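Alcohol dehydrogenase (Aeropyrum pernix, PDB 1H2B) probably catalyses the NAD+-dependent oxidation of alcohols, with a zinc ion at its active centre. Local coordinates at residues K17-H22 against K26-E31; L58-G63 against Y75-E80; K178-T183 against V257-V262. All coordinates share one frame; numbering follows the deposited sequence. Where two conformers were deposited one is given.

Interaction 1. Residues K17-H22 against K26-E31; sequences KAARLH and KPLRIE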
loop_
_atom_site.group_PDB
_atom_site.type_symbol
_atom_site.label_atom_id
_atom_site.label_comp_id
_atom_site.label_asym_id
_atom_site.label_seq_id
_atom_site.Cartn_x
_atom_site.Cartn_y
_atom_site.Cartn_z
ATOM N N LYS B 17 -11.686 45.102 12.477
ATOM C CA LYS B 17 -11.414 44.534 13.812
ATOM C C LYS B 17 -10.646 43.223 13.664
ATOM O O LYS B 17 -10.935 42.439 12.745
ATOM C CB LYS B 17 -12.710 44.264 14.574
ATOM C CG LYS B 17 -13.336 45.522 15.195
ATOM C CD LYS B 17 -12.377 46.222 16.182
ATOM C CE LYS B 17 -13.014 47.466 16.804
ATOM N NZ LYS B 17 -11.993 48.478 17.202
ATOM N N ALA B 18 -9.691 42.978 14.565
ATOM C CA ALA B 18 -8.968 41.694 14.589
ATOM C C ALA B 18 -8.541 41.295 16.013
ATOM O O ALA B 18 -8.299 42.151 16.841
ATOM C CB ALA B 18 -7.743 41.779 13.690
ATOM N N ALA B 19 -8.394 39.994 16.273
ATOM C CA ALA B 19 -7.858 39.518 17.562
ATOM C C ALA B 19 -6.400 39.138 17.374
ATOM O O ALA B 19 -6.074 38.200 16.610
ATOM C CB ALA B 19 -8.677 38.327 18.065
ATOM N N ARG B 20 -5.495 39.883 18.028
ATOM C CA ARG B 20 -4.068 39.760 17.734
ATOM C C ARG B 20 -3.219 39.430 18.920
ATOM O O ARG B 20 -3.468 39.915 20.024
ATOM C CB ARG B 20 -3.529 41.015 17.074
ATOM C CG ARG B 20 -4.474 41.560 16.018
ATOM C CD ARG B 20 -3.828 42.624 15.197
ATOM N NE ARG B 20 -3.079 42.074 14.070
ATOM C CZ ARG B 20 -2.100 42.708 13.447
ATOM N NH1 ARG B 20 -1.705 43.933 13.840
ATOM N NH2 ARG B 20 -1.513 42.130 12.430
ATOM N N LEU B 21 -2.231 38.586 18.669
ATOM C CA LEU B 21 -1.233 38.202 19.649
ATOM C C LEU B 21 -0.113 39.234 19.610
ATOM O O LEU B 21 0.595 39.327 18.618
ATOM C CB LEU B 21 -0.671 36.808 19.317
ATOM C CG LEU B 21 0.205 36.095 20.349
ATOM C CD1 LEU B 21 0.319 34.647 19.933
ATOM C CD2 LEU B 21 1.602 36.693 20.475
ATOM N N HIS B 22 0.032 39.997 20.699
ATOM C CA HIS B 22 1.163 40.920 20.884
ATOM C C HIS B 22 2.202 40.376 21.839
ATOM O O HIS B 22 3.387 40.592 21.647
ATOM C CB HIS B 22 0.699 42.262 21.448
ATOM C CG HIS B 22 -0.029 43.119 20.467
ATOM N ND1 HIS B 22 0.537 44.235 19.890
ATOM C CD2 HIS B 22 -1.284 43.029 19.965
ATOM C CE1 HIS B 22 -0.343 44.806 19.089
ATOM N NE2 HIS B 22 -1.455 44.092 19.111
ATOM N N LYS B 26 -0.650 36.303 27.612
ATOM C CA LYS B 26 -1.575 37.397 27.878
ATOM C C LYS B 26 -2.797 37.244 26.968
ATOM O O LYS B 26 -2.708 36.536 25.947
ATOM C CB LYS B 26 -0.850 38.728 27.653
ATOM C CG LYS B 26 -0.316 39.341 28.962
ATOM C CD LYS B 26 1.091 39.912 28.798
ATOM C CE LYS B 26 1.830 40.007 30.145
ATOM N NZ LYS B 26 1.037 40.683 31.222
ATOM N N PRO B 27 -3.923 37.872 27.307
ATOM C CA PRO B 27 -5.113 37.833 26.441
ATOM C C PRO B 27 -4.775 38.400 25.050
ATOM O O PRO B 27 -3.905 39.278 24.921
ATOM C CB PRO B 27 -6.100 38.755 27.160
ATOM C CG PRO B 27 -5.620 38.782 28.564
ATOM C CD PRO B 27 -4.162 38.680 28.523
ATOM N N LEU B 28 -5.443 37.901 24.015
ATOM C CA LEU B 28 -5.303 38.548 22.707
ATOM C C LEU B 28 -5.898 39.953 22.786
ATOM O O LEU B 28 -6.804 40.225 23.596
ATOM C CB LEU B 28 -6.021 37.747 21.611
ATOM C CG LEU B 28 -5.493 36.316 21.508
ATOM C CD1 LEU B 28 -6.465 35.511 20.581
ATOM C CD2 LEU B 28 -4.045 36.228 21.018
ATOM N N ARG B 29 -5.380 40.835 21.937
ATOM C CA ARG B 29 -5.896 42.193 21.853
ATOM C C ARG B 29 -6.900 42.331 20.710
ATOM O O ARG B 29 -6.614 41.933 19.568
ATOM C CB ARG B 29 -4.730 43.183 21.746
ATOM C CG ARG B 29 -4.003 43.281 23.093
ATOM C CD ARG B 29 -2.490 43.321 23.048
ATOM N NE ARG B 29 -2.018 44.629 22.611
ATOM C CZ ARG B 29 -0.885 45.213 22.999
ATOM N NH1 ARG B 29 -0.054 44.631 23.856
ATOM N NH2 ARG B 29 -0.579 46.400 22.510
ATOM N N ILE B 30 -8.096 42.814 21.026
ATOM C CA ILE B 30 -9.105 43.039 20.003
ATOM C C ILE B 30 -8.915 44.485 19.568
ATOM O O ILE B 30 -9.076 45.395 20.389
ATOM C CB ILE B 30 -10.542 42.775 20.532
ATOM C CG1 ILE B 30 -10.692 41.315 21.012
ATOM C CG2 ILE B 30 -11.566 43.109 19.473
ATOM C CD1 ILE B 30 -11.796 41.118 22.035
ATOM N N GLU B 31 -8.527 44.708 18.310
ATOM C CA GLU B 31 -8.144 46.056 17.879
ATOM C C GLU B 31 -8.346 46.237 16.393
ATOM O O GLU B 31 -8.589 45.272 15.681
ATOM C CB GLU B 31 -6.689 46.316 18.209
ATOM C CG GLU B 31 -5.693 45.374 17.568
ATOM C CD GLU B 31 -4.400 45.297 18.327
ATOM O OE1 GLU B 31 -4.303 45.918 19.405
ATOM O OE2 GLU B 31 -3.472 44.614 17.854
HETATM O O HOH W 1 -2.049 45.745 15.860
HETATM O O HOH W 2 -1.429 39.933 23.228
#

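Interaction 2. Residues L58-G63 against Y75-E80; sequences LHLVQG and YTLGHE. With ZN (zinc ion), chain J; OCA (octanoic acid (caprylic acid)), chain H; NAJ (nicotinamide-adenine-dinucleotide (acidic form)), chain I.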
loop_
_atom_site.group_PDB
_atom_site.type_symbol
_atom_site.label_atom_id
_atom_site.label_comp_id
_atom_site.label_asym_id
_atom_site.label_seq_id
_atom_site.Cartn_x
_atom_site.Cartn_y
_atom_site.Cartn_z
ATOM N N LEU B 58 -4.452 28.020 22.059
ATOM C CA LEU B 58 -3.923 28.106 23.419
ATOM C C LEU B 58 -2.423 27.871 23.441
ATOM O O LEU B 58 -1.666 28.600 24.101
ATOM C CB LEU B 58 -4.624 27.100 24.319
ATOM C CG LEU B 58 -6.118 27.266 24.557
ATOM C CD1 LEU B 58 -6.642 25.997 25.171
ATOM C CD2 LEU B 58 -6.273 28.441 25.530
ATOM N N HIS B 59 -1.966 26.852 22.718
ATOM C CA HIS B 59 -0.543 26.618 22.584
ATOM C C HIS B 59 0.174 27.843 22.015
ATOM O O HIS B 59 1.258 28.180 22.480
ATOM C CB HIS B 59 -0.227 25.372 21.726
ATOM C CG HIS B 59 -0.807 24.077 22.239
ATOM N ND1 HIS B 59 -0.930 23.764 23.578
ATOM C CD2 HIS B 59 -1.279 23.004 21.565
ATOM C CE1 HIS B 59 -1.485 22.568 23.700
ATOM N NE2 HIS B 59 -1.662 22.067 22.493
ATOM N N LEU B 60 -0.438 28.531 21.029
ATOM C CA LEU B 60 0.190 29.711 20.433
ATOM C C LEU B 60 0.351 30.807 21.478
ATOM O O LEU B 60 1.446 31.359 21.615
ATOM C CB LEU B 60 -0.660 30.244 19.266
ATOM C CG LEU B 60 -0.386 29.452 17.967
ATOM C CD1 LEU B 60 -1.496 29.741 16.974
ATOM C CD2 LEU B 60 0.974 29.680 17.348
ATOM N N VAL B 61 -0.733 31.107 22.175
ATOM C CA VAL B 61 -0.704 32.160 23.196
ATOM C C VAL B 61 0.330 31.796 24.287
ATOM O O VAL B 61 1.059 32.679 24.793
ATOM C CB VAL B 61 -2.084 32.405 23.779
ATOM C CG1 VAL B 61 -2.005 33.365 24.984
ATOM C CG2 VAL B 61 -2.979 33.033 22.734
ATOM N N GLN B 62 0.430 30.502 24.609
ATOM C CA GLN B 62 1.434 30.037 25.599
ATOM C C GLN B 62 2.901 30.140 25.133
ATOM O O GLN B 62 3.834 29.981 25.938
ATOM C CB GLN B 62 1.139 28.598 26.045
ATOM C CG GLN B 62 0.141 28.461 27.166
ATOM C CD GLN B 62 -0.562 27.104 27.147
ATOM O OE1 GLN B 62 0.045 26.090 26.773
ATOM N NE2 GLN B 62 -1.842 27.084 27.526
ATOM N N GLY B 63 3.113 30.408 23.848
ATOM C CA GLY B 63 4.434 30.520 23.272
ATOM C C GLY B 63 5.081 29.239 22.780
ATOM O O GLY B 63 6.257 29.230 22.441
ATOM N N TYR B 75 0.477 39.572 15.376
ATOM C CA TYR B 75 -0.273 38.993 14.260
ATOM C C TYR B 75 -1.610 38.456 14.706
ATOM O O TYR B 75 -1.826 38.126 15.878
ATOM C CB TYR B 75 0.515 37.910 13.526
ATOM C CG TYR B 75 0.770 36.602 14.259
ATOM C CD1 TYR B 75 0.119 35.424 13.876
ATOM C CD2 TYR B 75 1.707 36.529 15.289
ATOM C CE1 TYR B 75 0.401 34.203 14.510
ATOM C CE2 TYR B 75 1.984 35.336 15.918
ATOM C CZ TYR B 75 1.330 34.171 15.532
ATOM O OH TYR B 75 1.653 32.988 16.170
ATOM N N THR B 76 -2.521 38.369 13.742
ATOM C CA THR B 76 -3.879 37.965 14.000
ATOM C C THR B 76 -3.963 36.437 13.965
ATOM O O THR B 76 -3.425 35.801 13.056
ATOM C CB THR B 76 -4.732 38.515 12.876
ATOM O OG1 THR B 76 -4.674 39.946 12.948
ATOM C CG2 THR B 76 -6.204 38.181 13.058
ATOM N N LEU B 77 -4.615 35.876 14.976
ATOM C CA LEU B 77 -4.722 34.402 15.002
ATOM C C LEU B 77 -5.940 33.974 14.180
ATOM O O LEU B 77 -6.721 34.806 13.688
ATOM C CB LEU B 77 -4.835 33.879 16.443
ATOM C CG LEU B 77 -3.635 34.035 17.386
ATOM C CD1 LEU B 77 -3.659 32.934 18.500
ATOM C CD2 LEU B 77 -2.277 34.237 16.783
ATOM N N GLY B 78 -6.098 32.657 14.047
ATOM C CA GLY B 78 -7.314 32.025 13.495
ATOM C C GLY B 78 -6.980 31.265 12.220
ATOM O O GLY B 78 -6.770 31.894 11.173
ATOM N N HIS B 79 -6.977 29.933 12.277
ATOM C CA HIS B 79 -6.563 29.143 11.105
ATOM C C HIS B 79 -7.613 28.115 10.665
ATOM O O HIS B 79 -7.293 27.178 9.903
ATOM C CB HIS B 79 -5.225 28.418 11.383
ATOM C CG HIS B 79 -5.269 27.554 12.606
ATOM N ND1 HIS B 79 -5.011 28.050 13.871
ATOM C CD2 HIS B 79 -5.479 26.219 12.754
ATOM C CE1 HIS B 79 -5.115 27.060 14.745
ATOM N NE2 HIS B 79 -5.418 25.947 14.101
ATOM N N GLU B 80 -8.851 28.346 11.044
ATOM C CA GLU B 80 -9.934 27.404 10.791
ATOM C C GLU B 80 -11.107 28.194 10.251
ATOM O O GLU B 80 -12.075 28.528 10.937
ATOM C CB GLU B 80 -10.239 26.627 12.101
ATOM C CG GLU B 80 -11.290 25.542 11.941
ATOM C CD GLU B 80 -11.381 24.712 13.205
ATOM O OE1 GLU B 80 -12.206 25.076 14.053
ATOM O OE2 GLU B 80 -10.618 23.735 13.337
HETATM ZN ZN ZN J . -5.624 24.011 14.798
HETATM C C1 OCA H . -2.998 23.257 13.754
HETATM C C2 OCA H . -1.514 22.939 13.989
HETATM C C3 OCA H . -0.723 23.011 12.672
HETATM C C4 OCA H . 0.786 23.093 12.837
HETATM C C5 OCA H . 1.428 23.342 11.472
HETATM C C6 OCA H . 2.947 23.207 11.540
HETATM C C7 OCA H . 3.633 23.339 10.184
HETATM C C8 OCA H . 5.133 23.195 10.369
HETATM O O1 OCA H . -3.773 23.426 14.737
HETATM O O2 OCA H . -3.451 23.317 12.592
HETATM P PA NAJ I . -9.725 20.224 22.630
HETATM O O1A NAJ I . -9.299 21.052 23.811
HETATM O O2A NAJ I . -11.042 20.558 21.911
HETATM O O5B NAJ I . -9.934 18.689 23.017
HETATM C C5B NAJ I . -9.065 18.000 23.926
HETATM C C4B NAJ I . -9.932 16.892 24.500
HETATM O O4B NAJ I . -9.060 16.035 25.264
HETATM C C3B NAJ I . -11.062 17.394 25.399
HETATM O O3B NAJ I . -12.321 16.790 25.061
HETATM C C2B NAJ I . -10.515 16.951 26.749
HETATM O O2B NAJ I . -11.524 16.763 27.754
HETATM C C1B NAJ I . -9.765 15.649 26.436
HETATM N N9A NAJ I . -8.777 15.248 27.436
HETATM C C8A NAJ I . -7.961 16.024 28.272
HETATM N N7A NAJ I . -7.170 15.202 29.014
HETATM C C5A NAJ I . -7.476 13.917 28.671
HETATM C C6A NAJ I . -7.010 12.693 29.085
HETATM N N6A NAJ I . -6.089 12.550 30.047
HETATM N N1A NAJ I . -7.495 11.568 28.471
HETATM C C2A NAJ I . -8.484 11.621 27.505
HETATM N N3A NAJ I . -8.954 12.830 27.125
HETATM C C4A NAJ I . -8.458 13.955 27.704
HETATM O O3 NAJ I . -8.498 20.244 21.620
HETATM P PN NAJ I . -8.502 20.198 20.007
HETATM O O1N NAJ I . -8.623 21.547 19.465
HETATM O O2N NAJ I . -9.420 19.137 19.550
HETATM O O5D NAJ I . -6.965 19.801 19.762
HETATM C C5D NAJ I . -6.540 18.502 20.169
HETATM C C4D NAJ I . -5.022 18.433 20.110
HETATM O O4D NAJ I . -4.637 18.386 18.725
HETATM C C3D NAJ I . -4.319 19.666 20.676
HETATM O O3D NAJ I . -3.025 19.260 21.156
HETATM C C2D NAJ I . -4.141 20.557 19.439
HETATM O O2D NAJ I . -3.135 21.526 19.537
HETATM C C1D NAJ I . -3.771 19.455 18.429
HETATM N N1N NAJ I . -3.854 19.762 17.001
HETATM C C2N NAJ I . -3.039 19.035 16.185
HETATM C C3N NAJ I . -3.102 19.216 14.814
HETATM C C7N NAJ I . -2.162 18.461 13.933
HETATM O O7N NAJ I . -2.238 18.770 12.627
HETATM N N7N NAJ I . -1.338 17.487 14.330
HETATM C C4N NAJ I . -4.022 20.133 14.207
HETATM C C5N NAJ I . -4.958 20.721 15.104
HETATM C C6N NAJ I . -4.845 20.560 16.472
#

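Interaction 3. Residues K178-T183 against V257-V262; sequences KKAART and VAMDFV. With NAJ (nicotinamide-adenine-dinucleotide (acidic form)), chain I.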
loop_
_atom_site.group_PDB
_atom_site.type_symbol
_atom_site.label_atom_id
_atom_site.label_comp_id
_atom_site.label_asym_id
_atom_site.label_seq_id
_atom_site.Cartn_x
_atom_site.Cartn_y
_atom_site.Cartn_z
ATOM N N LYS B 178 -7.705 8.288 7.934
ATOM C CA LYS B 178 -7.153 7.579 6.742
ATOM C C LYS B 178 -5.952 6.753 7.108
ATOM O O LYS B 178 -5.855 5.573 6.702
ATOM C CB LYS B 178 -6.773 8.563 5.649
ATOM C CG LYS B 178 -7.958 9.261 5.049
ATOM C CD LYS B 178 -7.604 9.828 3.672
ATOM C CE LYS B 178 -8.643 9.443 2.654
ATOM N NZ LYS B 178 -8.259 9.553 1.198
ATOM N N LYS B 179 -5.015 7.313 7.883
ATOM C CA LYS B 179 -3.882 6.518 8.344
ATOM C C LYS B 179 -4.362 5.291 9.138
ATOM O O LYS B 179 -3.952 4.155 8.870
ATOM C CB LYS B 179 -2.930 7.339 9.241
ATOM C CG LYS B 179 -2.128 8.419 8.530
ATOM C CD LYS B 179 -1.222 9.030 9.578
ATOM C CE LYS B 179 -0.152 9.892 8.946
ATOM N NZ LYS B 179 -0.752 11.002 8.198
ATOM N N ALA B 180 -5.296 5.500 10.059
ATOM C CA ALA B 180 -5.805 4.425 10.907
ATOM C C ALA B 180 -6.416 3.312 10.075
ATOM O O ALA B 180 -6.204 2.134 10.400
ATOM C CB ALA B 180 -6.841 4.971 11.898
ATOM N N ALA B 181 -7.217 3.682 9.077
ATOM C CA ALA B 181 -8.054 2.741 8.329
ATOM C C ALA B 181 -7.191 1.684 7.640
ATOM O O ALA B 181 -7.636 0.532 7.449
ATOM C CB ALA B 181 -8.854 3.435 7.361
ATOM N N ARG B 182 -5.937 2.038 7.362
ATOM C CA ARG B 182 -5.062 1.146 6.574
ATOM C C ARG B 182 -4.835 -0.225 7.232
ATOM O O ARG B 182 -4.467 -1.223 6.542
ATOM C CB ARG B 182 -3.702 1.836 6.364
ATOM C CG ARG B 182 -3.806 2.928 5.320
ATOM C CD ARG B 182 -2.754 4.017 5.490
ATOM N NE ARG B 182 -1.398 3.470 5.532
ATOM C CZ ARG B 182 -0.346 4.102 6.054
ATOM N NH1 ARG B 182 -0.515 5.319 6.617
ATOM N NH2 ARG B 182 0.870 3.510 6.021
ATOM N N THR B 183 -4.995 -0.305 8.545
ATOM C CA THR B 183 -4.807 -1.560 9.253
ATOM C C THR B 183 -6.006 -1.969 10.134
ATOM O O THR B 183 -5.871 -2.783 11.053
ATOM C CB THR B 183 -3.562 -1.544 10.127
ATOM O OG1 THR B 183 -3.616 -0.453 11.075
ATOM C CG2 THR B 183 -2.287 -1.306 9.291
ATOM N N VAL B 257 -5.285 0.197 16.751
ATOM C CA VAL B 257 -4.865 1.591 16.506
ATOM C C VAL B 257 -5.329 2.419 17.708
ATOM O O VAL B 257 -6.440 2.229 18.194
ATOM C CB VAL B 257 -5.519 2.190 15.274
ATOM C CG1 VAL B 257 -5.143 3.678 15.145
ATOM C CG2 VAL B 257 -5.052 1.469 13.979
ATOM N N ALA B 258 -4.422 3.258 18.228
ATOM C CA ALA B 258 -4.836 4.300 19.183
ATOM C C ALA B 258 -4.556 5.635 18.541
ATOM O O ALA B 258 -3.598 5.757 17.782
ATOM C CB ALA B 258 -4.053 4.183 20.481
ATOM N N MET B 259 -5.395 6.634 18.833
ATOM C CA MET B 259 -5.277 7.951 18.197
ATOM C C MET B 259 -5.287 8.973 19.307
ATOM O O MET B 259 -6.264 9.071 20.021
ATOM C CB MET B 259 -6.468 8.179 17.240
ATOM C CG MET B 259 -6.579 7.045 16.169
ATOM S SD MET B 259 -7.836 7.445 15.000
ATOM C CE MET B 259 -7.005 8.655 13.986
ATOM N N ASP B 260 -4.179 9.716 19.476
ATOM C CA ASP B 260 -4.132 10.693 20.563
ATOM C C ASP B 260 -4.520 12.057 20.010
ATOM O O ASP B 260 -3.724 12.671 19.273
ATOM C CB ASP B 260 -2.710 10.745 21.123
ATOM C CG ASP B 260 -2.607 11.666 22.308
ATOM O OD1 ASP B 260 -3.545 12.454 22.531
ATOM O OD2 ASP B 260 -1.618 11.634 23.069
ATOM N N PHE B 261 -5.770 12.464 20.295
ATOM C CA PHE B 261 -6.277 13.792 19.933
ATOM C C PHE B 261 -6.277 14.742 21.126
ATOM O O PHE B 261 -7.116 15.645 21.204
ATOM C CB PHE B 261 -7.714 13.658 19.352
ATOM C CG PHE B 261 -7.743 13.061 17.998
ATOM C CD1 PHE B 261 -8.119 11.729 17.789
ATOM C CD2 PHE B 261 -7.472 13.863 16.895
ATOM C CE1 PHE B 261 -8.200 11.203 16.460
ATOM C CE2 PHE B 261 -7.505 13.334 15.571
ATOM C CZ PHE B 261 -7.925 11.994 15.364
ATOM N N VAL B 262 -5.327 14.519 22.045
ATOM C CA VAL B 262 -5.152 15.399 23.224
ATOM C C VAL B 262 -3.724 15.979 23.223
ATOM O O VAL B 262 -3.529 17.223 23.212
ATOM C CB VAL B 262 -5.336 14.609 24.520
ATOM C CG1 VAL B 262 -5.295 15.595 25.740
ATOM C CG2 VAL B 262 -6.678 13.830 24.504
HETATM P PA NAJ I . -9.725 20.224 22.630
HETATM O O1A NAJ I . -9.299 21.052 23.811
HETATM O O2A NAJ I . -11.042 20.558 21.911
HETATM O O5B NAJ I . -9.934 18.689 23.017
HETATM C C5B NAJ I . -9.065 18.000 23.926
HETATM C C4B NAJ I . -9.932 16.892 24.500
HETATM O O4B NAJ I . -9.060 16.035 25.264
HETATM C C3B NAJ I . -11.062 17.394 25.399
HETATM O O3B NAJ I . -12.321 16.790 25.061
HETATM C C2B NAJ I . -10.515 16.951 26.749
HETATM O O2B NAJ I . -11.524 16.763 27.754
HETATM C C1B NAJ I . -9.765 15.649 26.436
HETATM N N9A NAJ I . -8.777 15.248 27.436
HETATM C C8A NAJ I . -7.961 16.024 28.272
HETATM N N7A NAJ I . -7.170 15.202 29.014
HETATM C C5A NAJ I . -7.476 13.917 28.671
HETATM C C6A NAJ I . -7.010 12.693 29.085
HETATM N N6A NAJ I . -6.089 12.550 30.047
HETATM N N1A NAJ I . -7.495 11.568 28.471
HETATM C C2A NAJ I . -8.484 11.621 27.505
HETATM N N3A NAJ I . -8.954 12.830 27.125
HETATM C C4A NAJ I . -8.458 13.955 27.704
HETATM O O3 NAJ I . -8.498 20.244 21.620
HETATM P PN NAJ I . -8.502 20.198 20.007
HETATM O O1N NAJ I . -8.623 21.547 19.465
HETATM O O2N NAJ I . -9.420 19.137 19.550
HETATM O O5D NAJ I . -6.965 19.801 19.762
HETATM C C5D NAJ I . -6.540 18.502 20.169
HETATM C C4D NAJ I . -5.022 18.433 20.110
HETATM O O4D NAJ I . -4.637 18.386 18.725
HETATM C C3D NAJ I . -4.319 19.666 20.676
HETATM O O3D NAJ I . -3.025 19.260 21.156
HETATM C C2D NAJ I . -4.141 20.557 19.439
HETATM O O2D NAJ I . -3.135 21.526 19.537
HETATM C C1D NAJ I . -3.771 19.455 18.429
HETATM N N1N NAJ I . -3.854 19.762 17.001
HETATM C C2N NAJ I . -3.039 19.035 16.185
HETATM C C3N NAJ I . -3.102 19.216 14.814
HETATM C C7N NAJ I . -2.162 18.461 13.933
HETATM O O7N NAJ I . -2.238 18.770 12.627
HETATM N N7N NAJ I . -1.338 17.487 14.330
HETATM C C4N NAJ I . -4.022 20.133 14.207
HETATM C C5N NAJ I . -4.958 20.721 15.104
HETATM C C6N NAJ I . -4.845 20.560 16.472
#

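Interaction 1. Residues K17-H22 against K26-E31
The guanidinium of R29 lies flat on the imidazole of H22, its plane turned only 11° from the ring and the two centres 3.6 Å apart. NE of R29 stands over the rim of the ring rather than its middle, so the stack is offset. Bends at chi2 and chi3 of R29 bring the group over the histidine; its NH1 is held by a salt bridge to E23, in the turn between the strands.

The edge of the same ring serves E31. NE2 of H22 meets OE2 of E31 in a hydrogen bond modelled at 2.4 Å, a length too short to be trusted in detail. Ring and carboxylate stand nearly perpendicular, at 88°. E31 reaches this place because its CG is lodged between the backbone N and the carbonyl carbon (chi1 60°), beyond which the chain runs extended. OE2 also lies 3.3 Å from CD of R20, and one water joins it to NH1 of that arginine. The rest of the R20 guanidinium is claimed by D134 and T76.

Beneath these side chains is an antiparallel beta hairpin. A18 and R20 pair with E31 and R29 through four backbone hydrogen bonds, among them R20 N to R29 O at 2.8 Å. A19 faces I30 in the non-hydrogen-bonded pair between. At the turn end, CD2 of L28 packs 3.8 Å from CB of L21.

Strand 17-21 is the middle of three: strand 29-32 flanks it here, while Y75 of strand 75-76 and L77 just beyond it bond to L21 and A19 along its other edge. Helix 339-347 packs against A19 and L28, on the face away from the charged cluster.

Interaction 2. Residues L58-G63 against Y75-E80
The shell behind the zinc site includes the place where L60, on helix 55-61, meets Y75 and L77 on the segment leading to the zinc ligand H79. The side chains of L60 and L77 lie alongside each other, pointing opposite ways. CB and the CD1 branch of L60 each lie 4.1 Å from CD1 of L77; the CD2 branch instead comes within 3.6 Å of OH of Y75, the two side chains crossing at about a right angle. That hydroxyl also makes a weak hydrogen bond to the backbone of L131. V61 adds a looser methyl contact, its CG2 lying 4.3 Å from CD1 of L77.

Both segments belong to the GroES-like part of this zinc-containing alcohol dehydrogenase, and each carries one residue forward to the bound groups. H79 places NE2 2.1 Å from the zinc ion, which C54, D168 and the octanoate oxygen O1 also bind. Its CG sits between the backbone N and the carbonyl carbon (chi1 56°), which turns the ring toward the helix and the metal. H59, the residue before L60 on the helix, offers the edge of its ring to the nicotinamide ribose: NE2 makes a weak hydrogen bond to O3D of the cofactor at 3.4 Å. The helix then stops in a Schellman motif, G63 taking a positive phi and its N bonding back to the carbonyl of L60.

Interaction 3. Residues K178-T183 against V257-V262
V257 sets CG1 anti to the backbone N (chi1 175°) and leaves CG2 beside that nitrogen, which spreads its two methyls over the helix end. CG1 lies 3.9 Å from CB of A180, while CG2 lies between O of A180 and OG1 of T183, 3.8 Å from each, V257 and the threonine side chain crossing at about a right angle. That hydroxyl takes its hydrogen bond elsewhere, from R280. M259, two residues further along the strand, has CG anti to the carbonyl carbon (chi1 -56°) and an extended chi2, which carries SD to 4.1 Å from the same CB of A180. One small methyl thus serves two strand residues, consistent with the close approach of helix end and strand.

Beyond these residues the strand runs out toward the cofactor. D260 closes an Asx turn, its OD1 accepting the N-H of V262 at 2.8 Å and that of G263 as well. OD2 is paired with T267, which further fixes the carboxylate. Held in this way, V262 presents its carbonyl O to O3D of the nicotinamide ribose at 2.9 Å. Its methyls turn to the other end of the dinucleotide, CG2 approaching O4B of the adenosine ribose at 3.3 Å and CG1 meeting the adenine at C8A. An alanine here would keep the carbonyl but lack both methyls, and the adenosine would probably be left with a gap beside it and more room to shift.

A parallel sheet packed under helices, with coenzyme bound at the carboxyl ends of its strands, is the hallmark of the Rossmann fold; strand 255-260 belongs to this fold, and the end of helix 166-181 packs against its sheet.

In the fold
The three contacts show chemistry following position. Interaction 1 is a partly buried hairpin near the edge of the chain, rich in charge, water and backbone hydrogen bonds. Interactions 2 and 3 are small buried contacts, almost wholly apolar, and both place residues on the same dinucleotide. Interactions 1 and 2 are continuous: strands 17-21 and 75-76 are neighbours in one sheet, joined by the bond from L21 N to Y75 O. Interaction 3 lies across the chain's centre, in the nucleotide-binding fold. Its centre is about 26 Å from that of interaction 2, yet their nearest atoms are only about 5 Å apart, without touching, where both approach the cofactor.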